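Side-chain contact in 2-pyrone-4,6-dicarboxylic acid hydrolase, putative (Pseudomonas putida, PDB 2FFI), which probably hydrolyses the lactone ring of 2-pyrone-4,6-dicarboxylate, as a TIM-barrel member of the amidohydrolase family: residues V93-A96 with T97-E100. Sequence-based numbering, arbitrary orientation.
Sequences VEQA and TLAE
With CG set between its backbone N and carbonyl carbon (chi1 76°) and the chain bent again at chi2, Glu-94 brings its carboxylate against the CG2 methyl of Thr-97, whose own chi1 of 75° turns OG1 to the side of Val-93 and the Glu-94 carbonyl. The two side chains cross at about a right angle. Thr-97 CG2 lies 3.2 Å from both Glu-94 OE1 and OE2, and Thr-97 OG1 lies 3.4 Å from Glu-94 OE2, within weak hydrogen-bonding range of that oxygen and of Glu-94 O. Glu-94 is the N-cap of helix 95-102, and its O receives a weak, bent bond from Thr-97 N (3.1 Å, 128°). Regular helical bonding follows, from Ala-99 N to Gln-95 O at 2.9 Å and from Glu-100 N to Ala-96 O. Val-93 CG1 packs on Leu-98 CD1 at 3.5 Å, and the same methyl of Val-93 borders Thr-97 OG1. Leu-98 also touches Arg-132 of helix 127-136, joining this first turn to the neighbouring helix of the barrel's outer layer. A valine in place of Thr-97 would probably cost both the carboxylate and the carbonyl of Glu-94 the weak polar contact that the hydroxyl offers. At the N-terminal end of helix 95-102, on the protein surface, the negative charge of Glu-94 is likely to interact favourably with the helix dipole, supplementing the weak bonds of Thr-97.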
ATOM      1  N   VAL A  93      -6.564 -20.721   1.494  1.00 35.32           N
ATOM      2  CA  VAL A  93      -5.685 -20.924   0.348  1.00 33.97           C
ATOM      3  C   VAL A  93      -4.499 -21.793   0.741  1.00 31.81           C
ATOM      4  O   VAL A  93      -3.980 -21.681   1.851  1.00 32.19           O
ATOM      5  CB  VAL A  93      -5.162 -19.577  -0.177  1.00 34.80           C
ATOM      6  CG1 VAL A  93      -4.368 -19.796  -1.452  1.00 34.71           C
ATOM      7  CG2 VAL A  93      -6.327 -18.635  -0.433  1.00 35.68           C
ATOM      8  N   GLU A  94      -4.052 -22.640  -0.176  1.00 29.38           N
ATOM      9  CA  GLU A  94      -2.941 -23.527   0.127  1.00 28.89           C
ATOM     10  C   GLU A  94      -1.554 -22.933  -0.136  1.00 26.37           C
ATOM     11  O   GLU A  94      -1.376 -22.131  -1.050  1.00 25.73           O
ATOM     12  CB  GLU A  94      -3.110 -24.842  -0.640  1.00 32.10           C
ATOM     13  CG  GLU A  94      -2.772 -24.801  -2.135  1.00 36.96           C
ATOM     14  CD  GLU A  94      -3.742 -23.987  -2.986  1.00 39.79           C
ATOM     15  OE1 GLU A  94      -4.139 -24.501  -4.071  1.00 40.89           O
ATOM     16  OE2 GLU A  94      -4.091 -22.845  -2.588  1.00 38.52           O
ATOM     17  N   GLN A  95      -0.574 -23.326   0.678  1.00 23.85           N
ATOM     18  CA  GLN A  95       0.790 -22.828   0.524  1.00 22.04           C
ATOM     19  C   GLN A  95       1.291 -22.960  -0.906  1.00 20.82           C
ATOM     20  O   GLN A  95       2.048 -22.118  -1.391  1.00 19.76           O
ATOM     21  CB  GLN A  95       1.753 -23.578   1.435  1.00 22.66           C
ATOM     22  CG  GLN A  95       1.579 -23.296   2.905  1.00 24.64           C
ATOM     23  CD  GLN A  95       2.090 -21.935   3.327  1.00 24.70           C
ATOM     24  OE1 GLN A  95       2.180 -21.655   4.517  1.00 25.89           O
ATOM     25  NE2 GLN A  95       2.416 -21.082   2.363  1.00 24.75           N
ATOM     26  N   ALA A  96       0.882 -24.023  -1.583  1.00 19.25           N
ATOM     27  CA  ALA A  96       1.320 -24.210  -2.951  1.00 19.36           C
ATOM     28  C   ALA A  96       1.140 -22.940  -3.791  1.00 19.64           C
ATOM     29  O   ALA A  96       2.086 -22.490  -4.428  1.00 19.51           O
ATOM     30  CB  ALA A  96       0.572 -25.375  -3.587  1.00 19.35           C
ATOM     31  N   THR A  97      -0.052 -22.346  -3.794  1.00 19.89           N
ATOM     32  CA  THR A  97      -0.231 -21.163  -4.621  1.00 20.96           C
ATOM     33  C   THR A  97       0.516 -19.942  -4.089  1.00 21.83           C
ATOM     34  O   THR A  97       0.940 -19.101  -4.882  1.00 22.62           O
ATOM     35  CB  THR A  97      -1.730 -20.811  -4.846  1.00 20.32           C
ATOM     36  OG1 THR A  97      -2.289 -20.232  -3.664  1.00 21.77           O
ATOM     37  CG2 THR A  97      -2.502 -22.046  -5.225  1.00 19.06           C
ATOM     38  N   LEU A  98       0.688 -19.838  -2.767  1.00 21.00           N
ATOM     39  CA  LEU A  98       1.407 -18.698  -2.194  1.00 21.35           C
ATOM     40  C   LEU A  98       2.880 -18.714  -2.617  1.00 21.55           C
ATOM     41  O   LEU A  98       3.467 -17.673  -2.912  1.00 22.97           O
ATOM     42  CB  LEU A  98       1.320 -18.700  -0.662  1.00 21.37           C
ATOM     43  CG  LEU A  98       0.013 -18.275   0.015  1.00 21.42           C
ATOM     44  CD1 LEU A  98      -1.090 -19.223  -0.382  1.00 21.72           C
ATOM     45  CD2 LEU A  98       0.185 -18.276   1.532  1.00 20.92           C
ATOM     46  N   ALA A  99       3.471 -19.901  -2.652  1.00 21.20           N
ATOM     47  CA  ALA A  99       4.858 -20.042  -3.040  1.00 19.28           C
ATOM     48  C   ALA A  99       5.002 -19.628  -4.480  1.00 19.48           C
ATOM     49  O   ALA A  99       5.858 -18.811  -4.804  1.00 20.14           O
ATOM     50  CB  ALA A  99       5.297 -21.471  -2.864  1.00 18.46           C
ATOM     51  N   GLU A 100       4.158 -20.191  -5.341  1.00 21.10           N
ATOM     52  CA  GLU A 100       4.192 -19.876  -6.769  1.00 22.93           C
ATOM     53  C   GLU A 100       3.963 -18.389  -7.027  1.00 23.27           C
ATOM     54  O   GLU A 100       4.390 -17.874  -8.055  1.00 24.09           O
ATOM     55  CB  GLU A 100       3.152 -20.703  -7.529  1.00 23.31           C
ATOM     56  CG  GLU A 100       3.182 -20.491  -9.040  1.00 27.87           C
ATOM     57  CD  GLU A 100       2.709 -21.717  -9.812  1.00 32.44           C
ATOM     58  OE1 GLU A 100       1.633 -22.263  -9.451  1.00 33.64           O
ATOM     59  OE2 GLU A 100       3.406 -22.135 -10.781  1.00 33.76           O
TER